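Local coordinates for signal transduction histidine-protein kinase/phosphatase MprB (Mycobacterium hassiacum, PDB 6BLK) that probably autophosphorylates on a histidine using ATP, and also acts as a phosphatase, in the MprAB two-component system, the chain here being its ATP-binding kinase domain, at residues A[4-9]-A[39-44]; A[9-14]-A[45-50]; A[19-24]-A[50-55]; A[29-34]-A[68-73]; A[132-137]-A[148-153]. All blocks are in the same frame, centred on the assembly; numbering follows the deposited sequence.

Interaction 1. Residues A[4-9]-A[39-44]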
# COMPACT_ATOMS: atom_id res chain seq x y z
N VAL A 4 -21.46 3.06 6.73
CA VAL A 4 -20.23 3.37 7.45
C VAL A 4 -19.98 2.25 8.44
O VAL A 4 -20.66 2.16 9.47
CB VAL A 4 -20.31 4.73 8.16
CG1 VAL A 4 -19.03 5.01 8.94
CG2 VAL A 4 -20.56 5.83 7.17
N VAL A 5 -18.99 1.40 8.15
CA VAL A 5 -18.61 0.32 9.05
C VAL A 5 -17.58 0.87 10.03
O VAL A 5 -16.57 1.45 9.63
CB VAL A 5 -18.05 -0.87 8.26
CG1 VAL A 5 -17.75 -2.05 9.17
CG2 VAL A 5 -19.02 -1.27 7.15
N HIS A 6 -17.83 0.68 11.35
CA HIS A 6 -16.97 1.19 12.43
C HIS A 6 -16.82 0.04 13.43
O HIS A 6 -17.50 0.01 14.46
CB HIS A 6 -17.58 2.43 13.07
CG HIS A 6 -16.59 3.35 13.70
ND1 HIS A 6 -15.79 4.20 12.97
CD2 HIS A 6 -16.27 3.57 15.00
CE1 HIS A 6 -15.02 4.90 13.78
NE2 HIS A 6 -15.29 4.53 15.02
N GLU A 7 -15.96 -0.92 13.11
CA GLU A 7 -15.73 -2.09 13.94
C GLU A 7 -14.24 -2.32 14.14
O GLU A 7 -13.42 -1.83 13.35
CB GLU A 7 -16.34 -3.35 13.31
CG GLU A 7 -17.86 -3.27 13.06
CD GLU A 7 -18.69 -3.26 14.35
OE1 GLU A 7 -18.15 -3.60 15.42
OE2 GLU A 7 -19.89 -2.90 14.28
N PRO A 8 -13.85 -3.06 15.17
CA PRO A 8 -12.42 -3.39 15.35
C PRO A 8 -11.91 -4.24 14.20
O PRO A 8 -12.55 -5.22 13.80
CB PRO A 8 -12.38 -4.14 16.68
CG PRO A 8 -13.64 -3.82 17.35
CD PRO A 8 -14.66 -3.53 16.31
N VAL A 9 -10.77 -3.83 13.64
CA VAL A 9 -10.14 -4.47 12.47
C VAL A 9 -8.71 -4.89 12.84
O VAL A 9 -7.88 -4.04 13.18
CB VAL A 9 -10.13 -3.55 11.24
CG1 VAL A 9 -9.44 -4.23 10.10
CG2 VAL A 9 -11.54 -3.18 10.81
N GLN A 39 -4.62 -2.73 15.71
CA GLN A 39 -6.07 -2.74 15.54
C GLN A 39 -6.54 -1.35 15.13
O GLN A 39 -6.15 -0.36 15.75
CB GLN A 39 -6.79 -3.16 16.83
CG GLN A 39 -8.31 -3.11 16.73
CD GLN A 39 -9.01 -3.22 18.06
OE1 GLN A 39 -9.22 -2.22 18.75
NE2 GLN A 39 -9.35 -4.43 18.44
N VAL A 40 -7.30 -1.29 14.05
CA VAL A 40 -7.89 -0.05 13.55
C VAL A 40 -9.39 -0.19 13.68
O VAL A 40 -9.94 -1.28 13.49
CB VAL A 40 -7.48 0.19 12.08
CG1 VAL A 40 -8.23 1.40 11.50
CG2 VAL A 40 -5.94 0.37 11.95
N ILE A 41 -10.07 0.91 14.02
CA ILE A 41 -11.53 0.92 14.05
C ILE A 41 -12.00 1.38 12.68
O ILE A 41 -11.65 2.47 12.24
CB ILE A 41 -12.08 1.83 15.17
CG1 ILE A 41 -11.47 1.50 16.54
CG2 ILE A 41 -13.62 1.74 15.21
CD1 ILE A 41 -11.75 0.12 17.03
N GLY A 42 -12.75 0.54 12.01
CA GLY A 42 -13.29 0.90 10.72
C GLY A 42 -13.86 -0.27 9.96
O GLY A 42 -14.54 -1.15 10.51
N ASP A 43 -13.52 -0.32 8.67
CA ASP A 43 -14.20 -1.13 7.67
C ASP A 43 -13.17 -2.11 7.11
O ASP A 43 -12.32 -1.71 6.30
CB ASP A 43 -14.76 -0.23 6.59
CG ASP A 43 -15.47 -0.98 5.50
OD1 ASP A 43 -15.31 -2.21 5.40
OD2 ASP A 43 -16.18 -0.30 4.72
N SER A 44 -13.23 -3.37 7.53
CA SER A 44 -12.20 -4.33 7.09
C SER A 44 -12.21 -4.51 5.58
O SER A 44 -11.16 -4.72 4.98
CB SER A 44 -12.37 -5.68 7.80
OG SER A 44 -13.60 -6.30 7.49
O HOH W 1 -17.51 1.83 5.63
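Val9 and Val40 form the tight end of this antiparallel contact, a hydrogen-bonded pair with Val9 N to Val40 O at 2.7 Å and Val40 N to Val9 O at 2.9 Å. The Val9 side chain fills the angle where segment 39-44 turns at Ile41: CG2 lies against Gly42 O at 3.6 Å, and CG1, anti to the backbone N (chi1 178°), reaches Ser44 CB. A second hydrogen-bonded pair closes the corner, with Gly42 N to Glu7 O at 2.8 Å. Gly42 has backbone angles that would jam a CB against the carbonyl O of Ile41. The other side is exposed to solvent, with a small but close CH-pi contact: Ile41 CG2 sits over one face of the His6 ring, 3.1 Å above its plane and displaced toward CD2 and NE2. The far end is looser. There Val5 CB rests on Asp43 CB at 3.7 Å, while a water accepts from Val5 N and donates to Asp43 OD2. Asp43 OD1 instead caps helix 44-60, bonding Ser45 OG and Gly46 N. The pairing thus joins strand 7-10 to the end of strand 30-40, with helix 11-25 packed on Val9 and Val40 through Val14 and Met11, and His129 bonded to Asp43 N.

Interaction 2. Residues A[9-14]-A[45-50]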
# COMPACT_ATOMS: atom_id res chain seq x y z
N VAL A 9 -10.77 -3.83 13.64
CA VAL A 9 -10.14 -4.47 12.47
C VAL A 9 -8.71 -4.89 12.84
O VAL A 9 -7.88 -4.04 13.18
CB VAL A 9 -10.13 -3.55 11.24
CG1 VAL A 9 -9.44 -4.23 10.10
CG2 VAL A 9 -11.54 -3.18 10.81
N ASP A 10 -8.42 -6.19 12.73
CA ASP A 10 -7.07 -6.73 12.96
C ASP A 10 -6.24 -6.56 11.69
O ASP A 10 -6.49 -7.21 10.69
CB ASP A 10 -7.22 -8.19 13.37
CG ASP A 10 -5.93 -8.89 13.62
OD1 ASP A 10 -4.87 -8.41 13.21
OD2 ASP A 10 -5.99 -9.99 14.22
N MET A 11 -5.24 -5.66 11.72
CA MET A 11 -4.53 -5.36 10.50
C MET A 11 -3.63 -6.51 10.07
O MET A 11 -3.31 -6.61 8.88
CB MET A 11 -3.69 -4.09 10.64
CG MET A 11 -4.49 -2.79 10.67
SD MET A 11 -5.50 -2.54 9.16
CE MET A 11 -4.31 -2.51 7.86
N THR A 12 -3.26 -7.40 11.00
CA THR A 12 -2.49 -8.58 10.61
C THR A 12 -3.33 -9.46 9.71
O THR A 12 -2.83 -9.99 8.71
CB THR A 12 -2.04 -9.34 11.84
OG1 THR A 12 -1.26 -8.49 12.69
CG2 THR A 12 -1.22 -10.55 11.43
N GLU A 13 -4.61 -9.62 10.01
CA GLU A 13 -5.44 -10.46 9.16
C GLU A 13 -5.72 -9.77 7.83
O GLU A 13 -5.72 -10.43 6.78
CB GLU A 13 -6.74 -10.82 9.88
CG GLU A 13 -6.58 -11.58 11.19
CD GLU A 13 -6.89 -13.06 11.05
OE1 GLU A 13 -6.81 -13.58 9.91
OE2 GLU A 13 -7.24 -13.69 12.07
N VAL A 14 -5.95 -8.45 7.84
CA VAL A 14 -6.19 -7.72 6.61
C VAL A 14 -5.02 -7.88 5.66
O VAL A 14 -5.19 -8.18 4.47
CB VAL A 14 -6.47 -6.24 6.92
CG1 VAL A 14 -6.45 -5.41 5.67
CG2 VAL A 14 -7.81 -6.13 7.61
N SER A 45 -13.38 -4.45 4.94
CA SER A 45 -13.43 -4.64 3.49
C SER A 45 -12.75 -3.49 2.78
O SER A 45 -11.99 -3.69 1.81
CB SER A 45 -14.87 -4.79 3.02
OG SER A 45 -15.61 -3.63 3.33
N GLY A 46 -12.98 -2.26 3.26
CA GLY A 46 -12.36 -1.10 2.66
C GLY A 46 -10.85 -1.12 2.85
O GLY A 46 -10.09 -0.86 1.92
N LEU A 47 -10.41 -1.45 4.07
CA LEU A 47 -8.98 -1.52 4.34
C LEU A 47 -8.34 -2.62 3.53
O LEU A 47 -7.22 -2.45 3.04
CB LEU A 47 -8.72 -1.76 5.83
CG LEU A 47 -9.06 -0.56 6.72
CD1 LEU A 47 -9.18 -0.99 8.16
CD2 LEU A 47 -8.09 0.60 6.55
N GLY A 48 -9.01 -3.75 3.40
CA GLY A 48 -8.47 -4.83 2.58
C GLY A 48 -8.34 -4.42 1.13
O GLY A 48 -7.35 -4.74 0.46
N ARG A 49 -9.32 -3.68 0.62
CA ARG A 49 -9.26 -3.19 -0.74
C ARG A 49 -8.09 -2.24 -0.91
O ARG A 49 -7.38 -2.29 -1.91
CB ARG A 49 -10.58 -2.50 -1.08
CG ARG A 49 -10.63 -1.97 -2.49
CD ARG A 49 -12.01 -1.41 -2.79
NE ARG A 49 -12.13 -0.96 -4.18
CZ ARG A 49 -13.23 -0.42 -4.69
NH1 ARG A 49 -14.30 -0.26 -3.93
NH2 ARG A 49 -13.26 -0.03 -5.96
N ALA A 50 -7.87 -1.38 0.08
CA ALA A 50 -6.78 -0.42 -0.01
C ALA A 50 -5.42 -1.11 0.02
O ALA A 50 -4.56 -0.82 -0.81
CB ALA A 50 -6.93 0.60 1.11
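CD1 of Leu47 meets both Val9 and Met11 where helix 44-60 packs against the junction of strand 7-10 and helix 11-25 in the alpha/beta sandwich of the GHKL (Bergerat) ATPase fold. Its nearest partner is Val9 CG1 at 3.8 Å, with Val9 CB and CG2 a little farther. Met11 SD approaches the same methyl at 4.1 Å, the two side chains crossing at about a right angle. A bend of the methionine at chi2 (-59°) turns SD toward the leucine. One helical turn on, Val14 CG1 lies on the backbone of helix 44-60, 3.7 Å from Gly48 CA. The side chains of this first shell are apolar and buried. Beyond it, Val125 of helix 118-128 and His129 touch Leu47. Ser18 OG bonds Val14 O in its own helix and only weakly reaches Gly48 O across the contact. The start of helix 11-25 is capped by Asp10, the N-cap residue. Its OD1 takes two weak capping bonds, 2.9 Å from Thr12 N and 3.4 Å from Glu13 N.

Interaction 3. Residues A[19-24]-A[50-55]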
# COMPACT_ATOMS: atom_id res chain seq x y z
N LEU A 19 -2.30 -10.36 1.02
CA LEU A 19 -1.11 -11.01 0.47
C LEU A 19 -1.47 -12.32 -0.22
O LEU A 19 -0.89 -12.63 -1.26
CB LEU A 19 -0.08 -11.28 1.56
CG LEU A 19 0.80 -10.09 1.96
CD1 LEU A 19 1.60 -10.40 3.23
CD2 LEU A 19 1.72 -9.67 0.81
N GLU A 20 -2.38 -13.11 0.35
CA GLU A 20 -2.76 -14.36 -0.28
C GLU A 20 -3.22 -14.12 -1.71
O GLU A 20 -2.82 -14.84 -2.63
CB GLU A 20 -3.86 -15.07 0.51
CG GLU A 20 -3.35 -15.88 1.69
CD GLU A 20 -2.53 -17.10 1.25
OE1 GLU A 20 -3.04 -17.88 0.42
OE2 GLU A 20 -1.39 -17.27 1.74
N ARG A 21 -4.04 -13.09 -1.92
CA ARG A 21 -4.52 -12.78 -3.26
C ARG A 21 -3.36 -12.49 -4.21
O ARG A 21 -3.31 -13.03 -5.32
CB ARG A 21 -5.48 -11.59 -3.21
CG ARG A 21 -6.86 -11.90 -2.67
CD ARG A 21 -7.90 -12.13 -3.78
NE ARG A 21 -8.08 -10.95 -4.63
CZ ARG A 21 -7.71 -10.85 -5.90
NH1 ARG A 21 -7.12 -11.86 -6.53
NH2 ARG A 21 -7.92 -9.72 -6.57
N VAL A 22 -2.43 -11.62 -3.82
CA VAL A 22 -1.46 -11.17 -4.81
C VAL A 22 -0.31 -12.15 -5.00
O VAL A 22 0.33 -12.14 -6.06
CB VAL A 22 -0.93 -9.77 -4.44
CG1 VAL A 22 0.01 -9.85 -3.27
CG2 VAL A 22 -0.26 -9.11 -5.65
N ARG A 23 -0.02 -12.99 -4.01
CA ARG A 23 1.02 -14.00 -4.20
C ARG A 23 0.68 -14.92 -5.36
O ARG A 23 1.59 -15.50 -5.97
CB ARG A 23 1.19 -14.83 -2.93
CG ARG A 23 1.94 -14.18 -1.80
CD ARG A 23 2.02 -15.14 -0.62
NE ARG A 23 2.37 -14.49 0.65
CZ ARG A 23 3.59 -14.44 1.18
NH1 ARG A 23 4.63 -14.99 0.56
NH2 ARG A 23 3.78 -13.83 2.34
N ARG A 24 -0.61 -15.06 -5.67
CA ARG A 24 -1.03 -15.88 -6.80
C ARG A 24 -0.58 -15.27 -8.12
O ARG A 24 -0.11 -15.97 -9.02
CB ARG A 24 -2.55 -16.05 -6.81
CG ARG A 24 -3.18 -16.51 -5.49
CD ARG A 24 -4.68 -16.19 -5.46
NE ARG A 24 -5.50 -17.25 -6.05
CZ ARG A 24 -6.78 -17.10 -6.40
NH1 ARG A 24 -7.39 -15.93 -6.24
NH2 ARG A 24 -7.44 -18.13 -6.93
N ALA A 50 -7.87 -1.38 0.08
CA ALA A 50 -6.78 -0.42 -0.01
C ALA A 50 -5.42 -1.11 0.02
O ALA A 50 -4.56 -0.82 -0.81
CB ALA A 50 -6.93 0.60 1.11
N VAL A 51 -5.21 -2.05 0.94
CA VAL A 51 -3.93 -2.74 0.99
C VAL A 51 -3.71 -3.55 -0.28
O VAL A 51 -2.62 -3.54 -0.86
CB VAL A 51 -3.83 -3.60 2.26
CG1 VAL A 51 -2.56 -4.43 2.25
CG2 VAL A 51 -3.87 -2.73 3.51
N LEU A 52 -4.74 -4.28 -0.74
CA LEU A 52 -4.59 -5.07 -1.96
C LEU A 52 -4.27 -4.18 -3.15
O LEU A 52 -3.45 -4.55 -4.00
CB LEU A 52 -5.85 -5.89 -2.22
CG LEU A 52 -5.87 -6.75 -3.48
CD1 LEU A 52 -4.73 -7.74 -3.42
CD2 LEU A 52 -7.22 -7.46 -3.60
N ASN A 53 -4.87 -3.00 -3.23
CA ASN A 53 -4.56 -2.15 -4.37
C ASN A 53 -3.10 -1.71 -4.37
O ASN A 53 -2.47 -1.61 -5.43
CB ASN A 53 -5.47 -0.92 -4.40
CG ASN A 53 -6.90 -1.24 -4.83
OD1 ASN A 53 -7.26 -2.39 -5.07
ND2 ASN A 53 -7.70 -0.21 -4.92
N VAL A 54 -2.53 -1.45 -3.18
CA VAL A 54 -1.12 -1.07 -3.12
C VAL A 54 -0.23 -2.26 -3.40
O VAL A 54 0.74 -2.14 -4.15
CB VAL A 54 -0.76 -0.40 -1.78
CG1 VAL A 54 0.72 -0.08 -1.71
CG2 VAL A 54 -1.54 0.87 -1.61
N LEU A 55 -0.56 -3.42 -2.84
CA LEU A 55 0.21 -4.63 -3.11
C LEU A 55 0.16 -4.98 -4.58
O LEU A 55 1.16 -5.45 -5.14
CB LEU A 55 -0.27 -5.80 -2.29
CG LEU A 55 0.01 -5.71 -0.79
CD1 LEU A 55 -0.68 -6.88 -0.11
CD2 LEU A 55 1.50 -5.72 -0.47
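The guanidinium of Arg21 meets CD2 of Leu52 at a slant, the methyl lying 3.7 Å from NE and nearly as close to NH2. This is the exposed border of a contact between helices 11-25 and 44-60, which pack side by side in the helical layer of the GHKL (Bergerat) ATPase fold. Their axes come within 9.6 Å and run the same way, 25° apart. The arginine chain bends at chi2 and again at chi3 (-62°), the second bend bringing NE back to the leucine, while the other methyl, Leu52 CD1, rests on Arg21 CB at 3.9 Å. The polar group is thus met by its neighbour through hydrocarbon alone.

Further in, the contact becomes buried, with apolar side chains doing the touching. Val22 spreads its two methyls over Leu55, CG1 toward CB at 4.2 Å and CG2 toward the carbonyl O at 4.0 Å. Ser18 also touches Leu52 and Leu55 from helix 11-25. The sheet covers the inner side of both helices: Leu19 and Val22 rest on Phe31 of strand 30-40, and Leu55 on Ile84 of strand 79-85. Two residues beyond Leu55 comes Asn57, which binds ATP and magnesium; the Leu55 side chain itself is about 9 Å from the nucleotide. Leu19 and Leu55 cross at about a right angle, CD2 of Leu19 3.8 Å from CD1 of Leu55, and that CD1 also lies 4.0 Å from the backbone N of Leu19.

Interaction 4. Residues A[29-34]-A[68-73]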
# COMPACT_ATOMS: atom_id res chain seq x y z
N ILE A 29 7.80 -13.27 -6.54
CA ILE A 29 8.21 -12.15 -5.70
C ILE A 29 8.50 -12.63 -4.30
O ILE A 29 7.77 -13.46 -3.73
CB ILE A 29 7.12 -11.06 -5.69
CG1 ILE A 29 7.05 -10.40 -7.06
CG2 ILE A 29 7.39 -10.02 -4.58
CD1 ILE A 29 5.84 -9.46 -7.22
N GLU A 30 9.55 -12.10 -3.71
CA GLU A 30 9.88 -12.42 -2.33
C GLU A 30 9.22 -11.35 -1.48
O GLU A 30 9.73 -10.24 -1.36
CB GLU A 30 11.39 -12.45 -2.13
CG GLU A 30 11.81 -12.51 -0.66
CD GLU A 30 11.13 -13.63 0.13
OE1 GLU A 30 10.92 -14.72 -0.45
OE2 GLU A 30 10.82 -13.43 1.33
N PHE A 31 8.05 -11.67 -0.93
CA PHE A 31 7.36 -10.75 -0.03
C PHE A 31 8.01 -10.81 1.35
O PHE A 31 8.07 -11.88 1.97
CB PHE A 31 5.87 -11.08 0.08
CG PHE A 31 5.08 -10.72 -1.15
CD1 PHE A 31 4.65 -9.42 -1.36
CD2 PHE A 31 4.77 -11.69 -2.09
CE1 PHE A 31 3.91 -9.10 -2.48
CE2 PHE A 31 4.03 -11.37 -3.22
CZ PHE A 31 3.60 -10.07 -3.41
N GLU A 32 8.53 -9.68 1.82
CA GLU A 32 9.20 -9.59 3.10
C GLU A 32 8.27 -8.87 4.05
O GLU A 32 8.11 -7.65 3.95
CB GLU A 32 10.54 -8.86 2.96
CG GLU A 32 11.51 -9.56 2.01
CD GLU A 32 12.78 -8.79 1.78
OE1 GLU A 32 12.72 -7.55 1.65
OE2 GLU A 32 13.86 -9.43 1.71
N VAL A 33 7.65 -9.61 4.96
CA VAL A 33 6.52 -9.13 5.73
C VAL A 33 6.95 -8.98 7.18
O VAL A 33 7.50 -9.91 7.78
CB VAL A 33 5.30 -10.06 5.60
CG1 VAL A 33 4.09 -9.48 6.29
CG2 VAL A 33 4.99 -10.28 4.17
N THR A 34 6.77 -7.78 7.72
CA THR A 34 7.06 -7.49 9.12
C THR A 34 5.90 -6.64 9.65
O THR A 34 5.86 -5.43 9.40
CB THR A 34 8.38 -6.75 9.28
OG1 THR A 34 9.40 -7.42 8.53
CG2 THR A 34 8.78 -6.69 10.73
N VAL A 68 9.30 -7.43 -2.41
CA VAL A 68 8.30 -6.45 -1.99
C VAL A 68 8.28 -6.46 -0.47
O VAL A 68 8.10 -7.51 0.15
CB VAL A 68 6.92 -6.77 -2.59
CG1 VAL A 68 5.81 -5.92 -1.91
CG2 VAL A 68 6.92 -6.57 -4.12
N GLY A 69 8.49 -5.29 0.13
CA GLY A 69 8.52 -5.16 1.57
C GLY A 69 7.15 -4.68 2.04
O GLY A 69 6.55 -3.81 1.43
N VAL A 70 6.68 -5.30 3.11
CA VAL A 70 5.38 -4.99 3.69
C VAL A 70 5.63 -4.84 5.19
O VAL A 70 5.79 -5.84 5.90
CB VAL A 70 4.33 -6.08 3.43
CG1 VAL A 70 3.01 -5.67 4.00
CG2 VAL A 70 4.25 -6.42 1.94
N ARG A 71 5.70 -3.61 5.66
CA ARG A 71 6.15 -3.35 7.01
C ARG A 71 5.13 -2.49 7.72
O ARG A 71 4.65 -1.50 7.16
CB ARG A 71 7.52 -2.65 7.05
CG ARG A 71 8.56 -3.11 6.01
CD ARG A 71 9.34 -4.33 6.37
NE ARG A 71 10.36 -4.62 5.37
CZ ARG A 71 11.03 -5.76 5.31
NH1 ARG A 71 10.80 -6.72 6.20
NH2 ARG A 71 11.95 -5.94 4.37
N LEU A 72 4.78 -2.87 8.93
CA LEU A 72 3.84 -2.09 9.72
C LEU A 72 4.44 -1.97 11.11
O LEU A 72 4.65 -2.97 11.80
CB LEU A 72 2.43 -2.71 9.74
CG LEU A 72 1.32 -1.88 10.36
CD1 LEU A 72 -0.03 -2.43 9.92
CD2 LEU A 72 1.43 -1.95 11.85
N TYR A 73 4.74 -0.74 11.51
CA TYR A 73 5.32 -0.45 12.81
C TYR A 73 4.54 0.66 13.47
O TYR A 73 4.10 1.59 12.80
CB TYR A 73 6.77 -0.03 12.67
CG TYR A 73 7.73 -1.13 12.36
CD1 TYR A 73 8.13 -2.02 13.35
CD2 TYR A 73 8.26 -1.27 11.10
CE1 TYR A 73 9.04 -3.04 13.07
CE2 TYR A 73 9.14 -2.26 10.81
CZ TYR A 73 9.53 -3.14 11.79
OH TYR A 73 10.45 -4.13 11.43
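Val68 pairs with Phe31 at the start of the parallel ladder: its N bonds Glu30 O, and its O accepts from Glu32 N at 2.8 Å. Its side chain lies beside the Phe31 ring, pointing the same way, with CB 3.7 Å from CD1. Val68 CG2 touches Ile29 CG2 at 3.5 Å, and that isoleucine methyl in turn sits over the centre of one face of the Phe31 ring. Gly69 has no side chain on the face of Glu32, and its CA makes a CA-H...O contact with Glu32 O. Val70 resumes the ladder, N to Glu32 O at 2.9 Å and O from Thr34 N, and faces the helices beside Val33.

Arg71 turns to the opposite face. Its chain bends at chi2 (-84°), setting CD back toward the partner strand, and one face of the guanidinium lies over Glu32 O, offset toward the rim. NH1 donates to Thr34 OG1 at 2.8 Å, almost exactly in the guanidinium plane, while NH2 forms a longer salt bridge to Glu32 OE1 at 3.3 Å, the carboxylate plane turned 44° from the guanidinium. Leu72 N then bonds Thr34 O, and Tyr73 brings OH against Thr34 CG2.

Strands 30-40 and 67-76 belong to a beta-alpha-beta unit, with helix 44-60 as the crossover packed on Val68 and Val70. On the polar face, Glu32 OE1 also forms a salt bridge with Arg67 NH1, so two arginines share one carboxylate, which would probably favour its charged form.

Interaction 5. Residues A[132-137]-A[148-153]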
# COMPACT_ATOMS: atom_id res chain seq x y z
N ALA A 132 -3.28 9.06 6.79
CA ALA A 132 -2.53 9.91 5.90
C ALA A 132 -1.65 9.03 5.03
O ALA A 132 -1.31 7.90 5.40
CB ALA A 132 -1.66 10.93 6.66
N LEU A 133 -1.32 9.53 3.86
CA LEU A 133 -0.46 8.72 3.00
C LEU A 133 0.45 9.61 2.18
O LEU A 133 0.25 10.83 2.05
CB LEU A 133 -1.28 7.75 2.14
CG LEU A 133 -2.31 8.19 1.12
CD1 LEU A 133 -3.01 6.98 0.56
CD2 LEU A 133 -3.33 9.16 1.70
N ARG A 134 1.52 8.99 1.72
CA ARG A 134 2.49 9.70 0.91
C ARG A 134 3.26 8.67 0.11
O ARG A 134 3.23 7.47 0.39
CB ARG A 134 3.42 10.55 1.75
CG ARG A 134 4.31 9.83 2.68
CD ARG A 134 5.26 10.80 3.38
NE ARG A 134 6.20 10.05 4.19
CZ ARG A 134 7.44 9.70 3.82
NH1 ARG A 134 7.95 10.08 2.66
NH2 ARG A 134 8.18 9.00 4.65
N VAL A 135 3.97 9.17 -0.89
CA VAL A 135 4.75 8.35 -1.80
C VAL A 135 6.18 8.86 -1.78
O VAL A 135 6.44 10.06 -1.64
CB VAL A 135 4.14 8.36 -3.23
CG1 VAL A 135 3.95 9.78 -3.73
CG2 VAL A 135 5.01 7.58 -4.24
N ASP A 136 7.13 7.93 -1.91
CA ASP A 136 8.55 8.27 -1.89
C ASP A 136 9.27 7.15 -2.63
O ASP A 136 8.65 6.17 -3.04
CB ASP A 136 9.03 8.43 -0.44
CG ASP A 136 10.24 9.35 -0.29
OD1 ASP A 136 11.10 9.42 -1.19
OD2 ASP A 136 10.32 10.00 0.78
N TYR A 137 10.58 7.29 -2.78
CA TYR A 137 11.39 6.17 -3.26
C TYR A 137 11.58 5.15 -2.14
O TYR A 137 11.69 5.51 -0.97
CB TYR A 137 12.76 6.63 -3.75
CG TYR A 137 12.79 7.29 -5.09
CD1 TYR A 137 11.92 6.90 -6.11
CD2 TYR A 137 13.65 8.33 -5.33
CE1 TYR A 137 11.98 7.51 -7.35
CE2 TYR A 137 13.70 8.95 -6.55
CZ TYR A 137 12.87 8.55 -7.55
OH TYR A 137 12.94 9.19 -8.77
N ALA A 148 7.88 3.48 -2.60
CA ALA A 148 7.42 3.24 -1.25
C ALA A 148 6.11 4.00 -1.09
O ALA A 148 6.06 5.20 -1.34
CB ALA A 148 8.46 3.71 -0.24
N ILE A 149 5.05 3.28 -0.75
CA ILE A 149 3.79 3.90 -0.35
C ILE A 149 3.71 3.81 1.16
O ILE A 149 3.78 2.70 1.72
CB ILE A 149 2.59 3.20 -0.98
CG1 ILE A 149 2.69 3.24 -2.52
CG2 ILE A 149 1.32 3.85 -0.49
CD1 ILE A 149 2.50 4.60 -3.14
N HIS A 150 3.54 4.96 1.82
CA HIS A 150 3.52 5.06 3.27
C HIS A 150 2.10 5.43 3.70
O HIS A 150 1.59 6.47 3.28
CB HIS A 150 4.48 6.16 3.74
CG HIS A 150 5.93 5.94 3.46
ND1 HIS A 150 6.84 5.72 4.47
CD2 HIS A 150 6.65 5.97 2.31
CE1 HIS A 150 8.05 5.60 3.96
NE2 HIS A 150 7.96 5.73 2.65
N ILE A 151 1.50 4.61 4.56
CA ILE A 151 0.14 4.81 5.06
C ILE A 151 0.18 4.84 6.58
O ILE A 151 0.55 3.85 7.23
CB ILE A 151 -0.80 3.70 4.57
CG1 ILE A 151 -0.95 3.78 3.04
CG2 ILE A 151 -2.16 3.79 5.28
CD1 ILE A 151 -1.69 2.63 2.42
N VAL A 152 -0.27 5.95 7.14
CA VAL A 152 -0.37 6.09 8.58
C VAL A 152 -1.83 5.85 8.96
O VAL A 152 -2.74 6.45 8.39
CB VAL A 152 0.13 7.47 9.02
CG1 VAL A 152 -0.10 7.66 10.52
CG2 VAL A 152 1.58 7.61 8.69
N LEU A 153 -2.06 4.96 9.95
CA LEU A 153 -3.40 4.57 10.40
C LEU A 153 -3.50 4.78 11.91
O LEU A 153 -2.66 4.27 12.67
CB LEU A 153 -3.73 3.11 10.10
CG LEU A 153 -3.91 2.80 8.60
CD1 LEU A 153 -4.07 1.30 8.46
CD2 LEU A 153 -5.09 3.58 8.02
O HOH W 2 10.62 5.55 1.71
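Arg134 reaches over His150 from a neighbouring strand, the two crossing obliquely. From CB, the first torsion sets CG between the backbone N and carbonyl carbon (chi1 65°), and CG touches His150 CB at 3.8 Å. The chain then runs extended to NE, over the histidine CG. The guanidinium stacks on the imidazole, centres 4.0 Å apart and planes at 23°. NH2 has the closest approach, 3.5 Å from both CE1 and ND1 of His150, above the ring but displaced toward its rim. NH1, at the edge of the group, forms a salt bridge to Asp136 OD2 at 3.0 Å, in the guanidinium plane and on the anti lone pair of that oxygen, which helps to set the rotation of the guanidinium. His150 is held in turn at both nitrogens: ND1 bonds Glu81 OE2, and NE2 lies 2.8 Å from a water that donates to Tyr137 O. On the other face, Leu133 CB meets Ile151 CG1 and Val135 CG2 meets Ile149 CD1 at 4.0 Å, with Val122 and Val126 of helix 118-128 against Leu133 and Ile151. Six backbone bonds make this a regular antiparallel hairpin, the C-terminal one of the GHKL ATPase sheet, with the side chain of Ile149 about 6 Å from bound ATP.

In the fold
Interactions 2 and 3 follow helices 11-25 and 44-60 toward the nucleotide, and interaction 1 pairs the strands just before them. Interaction 1 shares Val9 with interaction 2 and touches it through Val40 CG2 and Met11 CG, 3.7 Å apart. Interaction 2 also meets the hairpin of interaction 5, Met11 CE lying 3.9 Å from Leu153 CD1. The helix pair of interaction 3 rests on the parallel strands of interaction 4, with Leu55 CD2 3.7 Å from Val70 CG2. Its Val54 CG1 also reaches Ile149 CB of interaction 5. Interactions 3, 4 and 5 come near the ATP site from the second shell, the Val68 side chain about 8 Å from the nucleotide and about 4 Å from that of ATP-binding Asp86; interactions 1 and 2 lie away from it.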